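Local coordinates for protein cytosolic IMP-GMP specific 5'-nucleotidase (Legionella pneumophila subsp. pneumophila, PDB 4OHF) that probably hydrolyses purine nucleoside monophosphates such as IMP and GMP as a magnesium-dependent cytosolic 5'-nucleotidase of the HAD superfamily, and binds GMP, at residues 66-72 / 403-409; 82-86 / 412-418; 270-274 / 286-290. All coordinates share one frame; numbering follows the deposited sequence.

Interaction 1: 66-72 / 403-409; sequences DDAIRGL and NPKWERV
An Asx motif in segment 403-409 links Asn403 and Trp406, both of which face segment 66-72. Asn403 OD1 accepts from Trp406 N at 2.7 Å, while the other branch reaches across: Asn403 ND2 donates to Asp66 O at 2.7 Å, a bent bond (140° at the hydrogen). With CG anti to the backbone N (chi1 175°), the amide lies between its own loop and Asp66. Trp406 NE1 donates to Asp67 O at 3.1 Å, with the oxygen in the indole plane, and Lys405 NZ meets the same oxygen at 3.1 Å, in the carbonyl plane on a lone pair. A water accepts from Lys405 N and donates to Asp66 O. Two irregular loops meet here, one leading into strand 73-75, the other following helix 374-399. A type II turn from Ile69 to Leu72 carries Leu72 over one indole face, where CD1 makes a CH-pi contact 3.4 Å from the centroid of the Trp406 six-membered ring. The Ile69 and Trp406 side chains slide past each other in opposite directions, CG2 of Ile69 against CB of Trp406, and Ile69 CD1 reaches Val409 CG2 at 4.0 Å. Arg70 extends away to salt bridges with Glu326 and Asp125, near the magnesium site.

Interaction 2: 82-86 / 412-418; sequences LKLSR and AGAEESY. With 5GP (guanosine-5'-monophosphate), chain E.
A chi1 of 69° sets Arg86 CG between its own backbone N and carbonyl carbon, and bends at chi2 and chi3 then lay the guanidinium beside the extended Glu416 side chain, both pointing the same way. The salt bridge runs from Arg86 NE to Glu416 OE2 at 3.3 Å. The oxygen lies in the guanidinium plane, yet the donor sits well above the carboxylate plane, and the two planes are 62° apart. Arg86 NH2 adds a weak bond to the same oxygen. This hold is consistent with orienting Arg86 NH1 for GMP: it gives a weak bond to GMP N7 at 3.2 Å and lies 3.0 Å from GMP O6. Arg86 of the second subunit also bonds this nucleotide, and Tyr421 belongs to the GMP site.

The backbones form a single bridge, Ser85 with Ser417, flanked by Tyr418 N to Leu84 O at 2.7 Å and Arg86 N to Glu416 O at 2.9 Å. Ala412 CB packs 3.6 Å from Ser85 CA. Lys83 NZ shares a water with Gly413 N, and donates to Trp406 O. Just past strand 80-84, beside strand 90-95 in the antiparallel sheet, the chain meets Ser417, which follows hairpin 411-416 and N-caps helix 418-426.

Interaction 3: 270-274 / 286-290; sequences VHGPI and KFTED
Polar contacts centre on the lysine that joins the helix to the loop 270-274. Lys286 NZ donates to Gly272 O at 2.8 Å, approaching from above the carbonyl plane, and forms a salt bridge with Asp290 OD2 at 2.7 Å, on the syn side of the carboxylate. Lys286 and Asp290 are one helical turn apart, and a late bend of the lysine chain (chi4 63°) brings its ammonium between the carboxylate and the loop carbonyl. Asp290 OD2 also receives a weak but fairly straight bond from Ile274 N, 3.5 Å long and 160° at the hydrogen. One carboxylate oxygen therefore ties together the helix lysine and the loop backbone, and the lysine would be expected to stabilise its negative charge.

Van der Waals contacts complete the join. Pro273 CA lies 3.6 Å from Asp290 CG. On the buried side, Ile274 CD1 touches Phe287 CD2 at 3.7 Å, the two side chains crossing at about a right angle.

The loop connects strand 267-269, outermost in the large mixed sheet within this chain, to strand 277-281. Helix 284-290 follows that strand and packs back against the sheet: Phe287 meets Phe206 and Phe240, while Val270, Ile274 and Phe287 all touch Phe257 of strand 257-260.

Interactions 1 and 2 are neighbours, with centres 12 Å apart, and their segments alternate along the chain: 66-72, 82-86, 403-409, 412-418. They join the small antiparallel sheet, through strands 73-75 and 80-84, to the region following helix 374-399. A probable hydrogen bond between Val409 O and Ser417 OG connects the two contacts directly, so the GMP-binding Arg86 and the Arg70 side chain, about 9 Å from magnesium, belong to one connected region. Interaction 3 is nested in sequence between the segments of both but lies 43 and 42 Å away from interactions 1 and 2, centre to centre, at the far flank of the large mixed sheet.

Interaction 1: 66-72 / 403-409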
loop_
_atom_site.group_PDB
_atom_site.type_symbol
_atom_site.label_atom_id
_atom_site.label_comp_id
_atom_site.label_asym_id
_atom_site.label_seq_id
_atom_site.Cartn_x
_atom_site.Cartn_y
_atom_site.Cartn_z
ATOM N N ASP B 66 23.323 -30.271 2.506
ATOM C CA ASP B 66 23.728 -29.421 3.606
ATOM C C ASP B 66 24.221 -28.017 3.267
ATOM O O ASP B 66 24.540 -27.260 4.178
ATOM C CB ASP B 66 24.782 -30.128 4.457
ATOM C CG ASP B 66 24.250 -31.381 5.117
ATOM O OD1 ASP B 66 23.197 -31.303 5.793
ATOM O OD2 ASP B 66 24.890 -32.447 4.969
ATOM N N ASP B 67 24.286 -27.653 1.988
ATOM C CA ASP B 67 24.744 -26.307 1.626
ATOM C C ASP B 67 23.793 -25.220 2.104
ATOM O O ASP B 67 24.153 -24.036 2.176
ATOM C CB ASP B 67 24.947 -26.176 0.114
ATOM C CG ASP B 67 26.257 -26.782 -0.351
ATOM O OD1 ASP B 67 27.228 -26.733 0.437
ATOM O OD2 ASP B 67 26.315 -27.294 -1.498
ATOM N N ALA B 68 22.570 -25.620 2.421
ATOM C CA ALA B 68 21.574 -24.685 2.914
ATOM C C ALA B 68 20.720 -25.317 4.021
ATOM O O ALA B 68 20.757 -26.530 4.256
ATOM C CB ALA B 68 20.692 -24.198 1.769
ATOM N N ILE B 69 19.957 -24.478 4.707
ATOM C CA ILE B 69 19.109 -24.930 5.789
ATOM C C ILE B 69 17.727 -24.304 5.641
ATOM O O ILE B 69 17.558 -23.361 4.868
ATOM C CB ILE B 69 19.780 -24.577 7.127
ATOM C CG1 ILE B 69 19.871 -25.842 7.958
ATOM C CG2 ILE B 69 19.071 -23.429 7.846
ATOM C CD1 ILE B 69 20.494 -25.619 9.305
ATOM N N ARG B 70 16.729 -24.828 6.351
ATOM C CA ARG B 70 15.384 -24.275 6.238
ATOM C C ARG B 70 15.266 -22.925 6.938
ATOM O O ARG B 70 15.967 -22.669 7.910
ATOM C CB ARG B 70 14.364 -25.253 6.820
ATOM C CG ARG B 70 12.902 -24.779 6.730
ATOM C CD ARG B 70 11.960 -25.837 7.256
ATOM N NE ARG B 70 10.563 -25.478 7.089
ATOM C CZ ARG B 70 9.548 -26.294 7.367
ATOM N NH1 ARG B 70 9.780 -27.520 7.823
ATOM N NH2 ARG B 70 8.296 -25.886 7.195
ATOM N N GLY B 71 14.389 -22.063 6.423
ATOM C CA GLY B 71 14.162 -20.759 7.027
ATOM C C GLY B 71 14.927 -19.574 6.463
ATOM O O GLY B 71 14.655 -18.439 6.830
ATOM N N LEU B 72 15.868 -19.824 5.557
ATOM C CA LEU B 72 16.668 -18.752 4.982
ATOM C C LEU B 72 15.862 -17.801 4.110
ATOM O O LEU B 72 14.798 -18.155 3.600
ATOM C CB LEU B 72 17.832 -19.330 4.177
ATOM C CG LEU B 72 18.735 -20.290 4.952
ATOM C CD1 LEU B 72 19.970 -20.619 4.114
ATOM C CD2 LEU B 72 19.127 -19.670 6.302
ATOM N N ASN B 403 24.626 -27.467 11.224
ATOM C CA ASN B 403 25.026 -27.116 9.873
ATOM C C ASN B 403 26.150 -26.068 9.915
ATOM O O ASN B 403 25.972 -24.971 10.450
ATOM C CB ASN B 403 23.796 -26.587 9.123
ATOM C CG ASN B 403 24.133 -26.088 7.741
ATOM O OD1 ASN B 403 24.774 -25.045 7.592
ATOM N ND2 ASN B 403 23.715 -26.837 6.714
ATOM N N PRO B 404 27.331 -26.399 9.363
ATOM C CA PRO B 404 28.466 -25.466 9.364
ATOM C C PRO B 404 28.246 -24.052 8.826
ATOM O O PRO B 404 28.790 -23.089 9.370
ATOM C CB PRO B 404 29.557 -26.234 8.597
ATOM C CG PRO B 404 28.823 -27.269 7.825
ATOM C CD PRO B 404 27.718 -27.683 8.756
ATOM N N LYS B 405 27.455 -23.913 7.769
ATOM C CA LYS B 405 27.203 -22.595 7.218
ATOM C C LYS B 405 26.106 -21.797 7.921
ATOM O O LYS B 405 26.220 -20.576 8.069
ATOM C CB LYS B 405 26.825 -22.701 5.737
ATOM C CG LYS B 405 27.947 -23.167 4.811
ATOM C CD LYS B 405 27.449 -23.418 3.371
ATOM C CE LYS B 405 27.103 -22.133 2.625
ATOM N NZ LYS B 405 26.622 -22.383 1.212
ATOM N N TRP B 406 25.051 -22.473 8.374
ATOM C CA TRP B 406 23.911 -21.758 8.942
ATOM C C TRP B 406 23.505 -21.945 10.391
ATOM O O TRP B 406 22.644 -21.218 10.882
ATOM C CB TRP B 406 22.690 -22.008 8.067
ATOM C CG TRP B 406 22.939 -21.741 6.642
ATOM C CD1 TRP B 406 23.301 -22.649 5.672
ATOM C CD2 TRP B 406 22.899 -20.472 6.005
ATOM N NE1 TRP B 406 23.488 -22.010 4.468
ATOM C CE2 TRP B 406 23.248 -20.670 4.647
ATOM C CE3 TRP B 406 22.596 -19.181 6.444
ATOM C CZ2 TRP B 406 23.305 -19.617 3.728
ATOM C CZ3 TRP B 406 22.648 -18.140 5.536
ATOM C CH2 TRP B 406 23.001 -18.363 4.192
ATOM N N GLU B 407 24.109 -22.895 11.084
ATOM C CA GLU B 407 23.755 -23.118 12.473
ATOM C C GLU B 407 22.330 -23.681 12.527
ATOM O O GLU B 407 21.877 -24.284 11.560
ATOM C CB GLU B 407 23.896 -21.805 13.258
ATOM C CG GLU B 407 25.348 -21.471 13.610
ATOM C CD GLU B 407 25.648 -19.969 13.671
ATOM O OE1 GLU B 407 26.774 -19.600 14.086
ATOM O OE2 GLU B 407 24.768 -19.152 13.299
ATOM N N ARG B 408 21.635 -23.473 13.642
ATOM C CA ARG B 408 20.278 -23.999 13.832
ATOM C C ARG B 408 19.150 -23.353 13.053
ATOM O O ARG B 408 19.189 -22.165 12.718
ATOM C CB ARG B 408 19.905 -23.958 15.311
ATOM C CG ARG B 408 20.436 -25.126 16.096
ATOM C CD ARG B 408 20.240 -24.943 17.578
ATOM N NE ARG B 408 21.396 -24.296 18.173
ATOM C CZ ARG B 408 21.521 -24.075 19.474
ATOM N NH1 ARG B 408 20.548 -24.453 20.298
ATOM N NH2 ARG B 408 22.615 -23.492 19.952
ATOM N N VAL B 409 18.130 -24.157 12.783
ATOM C CA VAL B 409 16.959 -23.691 12.063
ATOM C C VAL B 409 16.146 -22.742 12.934
ATOM O O VAL B 409 15.667 -21.723 12.445
ATOM C CB VAL B 409 16.048 -24.879 11.651
ATOM C CG1 VAL B 409 14.700 -24.380 11.195
ATOM C CG2 VAL B 409 16.710 -25.680 10.545
HETATM O O HOH W 1 26.859 -25.981 5.804
#

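Interaction 2: 82-86 / 412-418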
loop_
_atom_site.group_PDB
_atom_site.type_symbol
_atom_site.label_atom_id
_atom_site.label_comp_id
_atom_site.label_asym_id
_atom_site.label_seq_id
_atom_site.Cartn_x
_atom_site.Cartn_y
_atom_site.Cartn_z
ATOM N N LEU B 82 20.156 -14.784 3.388
ATOM C CA LEU B 82 20.228 -14.378 4.787
ATOM C C LEU B 82 19.592 -15.268 5.853
ATOM O O LEU B 82 18.589 -15.936 5.613
ATOM C CB LEU B 82 19.612 -12.983 4.911
ATOM C CG LEU B 82 19.917 -11.998 3.772
ATOM C CD1 LEU B 82 19.170 -10.712 4.024
ATOM C CD2 LEU B 82 21.420 -11.720 3.679
ATOM N N LYS B 83 20.195 -15.239 7.038
ATOM C CA LYS B 83 19.733 -15.960 8.228
ATOM C C LYS B 83 19.234 -14.811 9.127
ATOM O O LYS B 83 20.037 -14.039 9.658
ATOM C CB LYS B 83 20.912 -16.652 8.924
ATOM C CG LYS B 83 20.641 -18.029 9.562
ATOM C CD LYS B 83 19.582 -18.029 10.644
ATOM C CE LYS B 83 19.443 -19.402 11.284
ATOM N NZ LYS B 83 20.671 -19.825 12.008
ATOM N N LEU B 84 17.926 -14.693 9.298
ATOM C CA LEU B 84 17.369 -13.612 10.105
ATOM C C LEU B 84 16.879 -14.013 11.490
ATOM O O LEU B 84 16.572 -15.171 11.745
ATOM C CB LEU B 84 16.218 -12.952 9.350
ATOM C CG LEU B 84 16.496 -11.856 8.320
ATOM C CD1 LEU B 84 17.819 -12.061 7.614
ATOM C CD2 LEU B 84 15.350 -11.847 7.338
ATOM N N SER B 85 16.804 -13.034 12.384
ATOM C CA SER B 85 16.322 -13.253 13.743
ATOM C C SER B 85 14.841 -13.011 13.633
ATOM O O SER B 85 14.374 -12.553 12.593
ATOM C CB SER B 85 16.908 -12.223 14.697
ATOM O OG SER B 85 16.328 -10.946 14.453
ATOM N N ARG B 86 14.097 -13.283 14.699
ATOM C CA ARG B 86 12.651 -13.089 14.644
ATOM C C ARG B 86 12.239 -11.663 14.295
ATOM O O ARG B 86 11.152 -11.450 13.782
ATOM C CB ARG B 86 11.980 -13.507 15.959
ATOM C CG ARG B 86 12.266 -12.623 17.153
ATOM C CD ARG B 86 10.982 -12.404 17.972
ATOM N NE ARG B 86 10.368 -13.648 18.444
ATOM C CZ ARG B 86 9.122 -14.032 18.150
ATOM N NH1 ARG B 86 8.355 -13.264 17.380
ATOM N NH2 ARG B 86 8.641 -15.184 18.614
ATOM N N ALA B 412 18.775 -17.887 15.850
ATOM C CA ALA B 412 19.539 -16.899 15.085
ATOM C C ALA B 412 20.431 -16.205 16.114
ATOM O O ALA B 412 20.227 -15.045 16.472
ATOM C CB ALA B 412 18.612 -15.899 14.439
ATOM N N GLY B 413 21.432 -16.931 16.584
ATOM C CA GLY B 413 22.313 -16.397 17.594
ATOM C C GLY B 413 21.777 -16.943 18.898
ATOM O O GLY B 413 21.560 -18.162 19.040
ATOM N N ALA B 414 21.553 -16.055 19.857
ATOM C CA ALA B 414 21.008 -16.473 21.135
ATOM C C ALA B 414 19.488 -16.351 21.076
ATOM O O ALA B 414 18.786 -16.903 21.911
ATOM C CB ALA B 414 21.559 -15.616 22.233
ATOM N N GLU B 415 18.980 -15.622 20.088
ATOM C CA GLU B 415 17.540 -15.454 19.946
ATOM C C GLU B 415 16.952 -16.357 18.890
ATOM O O GLU B 415 17.651 -17.124 18.219
ATOM C CB GLU B 415 17.163 -14.007 19.615
ATOM C CG GLU B 415 18.288 -13.172 19.060
ATOM C CD GLU B 415 17.860 -11.746 18.764
ATOM O OE1 GLU B 415 17.174 -11.134 19.620
ATOM O OE2 GLU B 415 18.223 -11.237 17.677
ATOM N N GLU B 416 15.644 -16.249 18.742
ATOM C CA GLU B 416 14.949 -17.063 17.778
ATOM C C GLU B 416 15.208 -16.625 16.341
ATOM O O GLU B 416 15.445 -15.451 16.058
ATOM C CB GLU B 416 13.456 -17.030 18.085
ATOM C CG GLU B 416 13.164 -17.252 19.541
ATOM C CD GLU B 416 11.704 -17.130 19.834
ATOM O OE1 GLU B 416 10.953 -18.069 19.486
ATOM O OE2 GLU B 416 11.306 -16.085 20.393
ATOM N N SER B 417 15.183 -17.593 15.437
ATOM C CA SER B 417 15.382 -17.304 14.038
ATOM C C SER B 417 14.049 -16.787 13.518
ATOM O O SER B 417 12.998 -16.994 14.138
ATOM C CB SER B 417 15.796 -18.572 13.284
ATOM O OG SER B 417 14.783 -19.551 13.346
ATOM N N TYR B 418 14.101 -16.084 12.398
ATOM C CA TYR B 418 12.899 -15.553 11.794
ATOM C C TYR B 418 11.951 -16.727 11.519
ATOM O O TYR B 418 10.733 -16.590 11.650
ATOM C CB TYR B 418 13.263 -14.804 10.497
ATOM C CG TYR B 418 12.069 -14.318 9.701
ATOM C CD1 TYR B 418 11.203 -13.353 10.223
ATOM C CD2 TYR B 418 11.758 -14.885 8.473
ATOM C CE1 TYR B 418 10.056 -12.981 9.546
ATOM C CE2 TYR B 418 10.616 -14.528 7.788
ATOM C CZ TYR B 418 9.764 -13.577 8.327
ATOM O OH TYR B 418 8.614 -13.244 7.648
HETATM P P 5GP E . 3.349 -4.720 12.654
HETATM O O1P 5GP E . 1.954 -4.633 12.129
HETATM O O2P 5GP E . 3.412 -5.471 13.964
HETATM O O3P 5GP E . 3.997 -3.349 12.817
HETATM O "O5'" 5GP E . 4.276 -5.463 11.570
HETATM C "C5'" 5GP E . 3.995 -6.796 11.135
HETATM C "C4'" 5GP E . 5.221 -7.694 11.279
HETATM O "O4'" 5GP E . 5.816 -7.783 12.578
HETATM C "C3'" 5GP E . 5.038 -9.170 10.868
HETATM O "O3'" 5GP E . 4.659 -9.363 9.468
HETATM C "C2'" 5GP E . 6.402 -9.717 11.233
HETATM O "O2'" 5GP E . 7.293 -9.660 10.057
HETATM C "C1'" 5GP E . 6.847 -8.818 12.425
HETATM N N9 5GP E . 7.001 -9.586 13.739
HETATM C C8 5GP E . 8.063 -10.287 14.180
HETATM N N7 5GP E . 7.824 -10.833 15.405
HETATM C C5 5GP E . 6.561 -10.454 15.745
HETATM C C6 5GP E . 5.716 -10.671 16.865
HETATM O O6 5GP E . 6.128 -11.363 17.828
HETATM N N1 5GP E . 4.446 -10.116 16.881
HETATM C C2 5GP E . 3.981 -9.366 15.852
HETATM N N2 5GP E . 2.735 -8.834 15.897
HETATM N N3 5GP E . 4.781 -9.136 14.741
HETATM C C4 5GP E . 6.053 -9.668 14.687
HETATM O O HOH W 2 22.196 -18.929 14.280
#

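Interaction 3: 270-274 / 286-290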
loop_
_atom_site.group_PDB
_atom_site.type_symbol
_atom_site.label_atom_id
_atom_site.label_comp_id
_atom_site.label_asym_id
_atom_site.label_seq_id
_atom_site.Cartn_x
_atom_site.Cartn_y
_atom_site.Cartn_z
ATOM N N VAL B 270 -20.893 -27.606 -8.060
ATOM C CA VAL B 270 -21.643 -27.898 -6.847
ATOM C C VAL B 270 -22.774 -26.904 -6.666
ATOM O O VAL B 270 -22.628 -25.720 -6.950
ATOM C CB VAL B 270 -20.732 -27.857 -5.600
ATOM C CG1 VAL B 270 -21.567 -27.940 -4.339
ATOM C CG2 VAL B 270 -19.739 -29.007 -5.648
ATOM N N HIS B 271 -23.914 -27.409 -6.214
ATOM C CA HIS B 271 -25.101 -26.597 -5.967
ATOM C C HIS B 271 -25.619 -27.083 -4.618
ATOM O O HIS B 271 -25.997 -28.248 -4.464
ATOM C CB HIS B 271 -26.158 -26.827 -7.061
ATOM C CG HIS B 271 -25.673 -26.520 -8.449
ATOM N ND1 HIS B 271 -25.247 -25.263 -8.829
ATOM C CD2 HIS B 271 -25.516 -27.316 -9.535
ATOM C CE1 HIS B 271 -24.844 -25.298 -10.088
ATOM N NE2 HIS B 271 -24.996 -26.533 -10.540
ATOM N N GLY B 272 -25.616 -26.199 -3.631
ATOM C CA GLY B 272 -26.064 -26.607 -2.317
ATOM C C GLY B 272 -24.860 -26.980 -1.473
ATOM O O GLY B 272 -23.722 -26.769 -1.893
ATOM N N PRO B 273 -25.073 -27.541 -0.275
ATOM C CA PRO B 273 -23.976 -27.934 0.615
ATOM C C PRO B 273 -23.183 -29.148 0.128
ATOM O O PRO B 273 -23.733 -30.051 -0.506
ATOM C CB PRO B 273 -24.693 -28.207 1.930
ATOM C CG PRO B 273 -25.988 -28.794 1.457
ATOM C CD PRO B 273 -26.375 -27.855 0.336
ATOM N N ILE B 274 -21.890 -29.166 0.423
ATOM C CA ILE B 274 -21.052 -30.292 0.029
ATOM C C ILE B 274 -21.267 -31.418 1.036
ATOM O O ILE B 274 -21.415 -31.184 2.235
ATOM C CB ILE B 274 -19.550 -29.914 0.005
ATOM C CG1 ILE B 274 -19.114 -29.417 1.382
ATOM C CG2 ILE B 274 -19.292 -28.846 -1.054
ATOM C CD1 ILE B 274 -17.648 -29.060 1.450
ATOM N N LYS B 286 -17.040 -21.733 2.780
ATOM C CA LYS B 286 -18.145 -22.623 2.447
ATOM C C LYS B 286 -18.073 -23.973 3.149
ATOM O O LYS B 286 -19.094 -24.503 3.575
ATOM C CB LYS B 286 -18.226 -22.833 0.932
ATOM C CG LYS B 286 -19.307 -23.813 0.514
ATOM C CD LYS B 286 -19.717 -23.577 -0.927
ATOM C CE LYS B 286 -20.449 -24.779 -1.501
ATOM N NZ LYS B 286 -21.733 -25.087 -0.797
ATOM N N PHE B 287 -16.864 -24.516 3.269
ATOM C CA PHE B 287 -16.655 -25.814 3.905
ATOM C C PHE B 287 -17.129 -25.795 5.343
ATOM O O PHE B 287 -17.845 -26.690 5.795
ATOM C CB PHE B 287 -15.163 -26.186 3.849
ATOM C CG PHE B 287 -14.834 -27.505 4.493
ATOM C CD1 PHE B 287 -14.591 -27.590 5.863
ATOM C CD2 PHE B 287 -14.762 -28.671 3.726
ATOM C CE1 PHE B 287 -14.276 -28.816 6.465
ATOM C CE2 PHE B 287 -14.449 -29.904 4.313
ATOM C CZ PHE B 287 -14.206 -29.972 5.686
ATOM N N THR B 288 -16.720 -24.760 6.059
ATOM C CA THR B 288 -17.079 -24.603 7.457
ATOM C C THR B 288 -18.584 -24.387 7.638
ATOM O O THR B 288 -19.194 -24.906 8.585
ATOM C CB THR B 288 -16.296 -23.425 8.070
ATOM O OG1 THR B 288 -14.890 -23.661 7.909
ATOM C CG2 THR B 288 -16.622 -23.271 9.558
ATOM N N GLU B 289 -19.187 -23.627 6.729
ATOM C CA GLU B 289 -20.619 -23.369 6.814
ATOM C C GLU B 289 -21.406 -24.647 6.562
ATOM O O GLU B 289 -22.240 -25.039 7.377
ATOM C CB GLU B 289 -21.019 -22.286 5.804
ATOM C CG GLU B 289 -21.161 -20.892 6.406
ATOM C CD GLU B 289 -20.914 -19.780 5.397
ATOM O OE1 GLU B 289 -21.368 -19.915 4.238
ATOM O OE2 GLU B 289 -20.269 -18.764 5.769
ATOM N N ASP B 290 -21.121 -25.307 5.443
ATOM C CA ASP B 290 -21.816 -26.534 5.079
ATOM C C ASP B 290 -21.672 -27.667 6.090
ATOM O O ASP B 290 -22.472 -28.595 6.085
ATOM C CB ASP B 290 -21.371 -27.012 3.697
ATOM C CG ASP B 290 -21.637 -25.984 2.618
ATOM O OD1 ASP B 290 -22.536 -25.138 2.806
ATOM O OD2 ASP B 290 -20.954 -26.028 1.577
#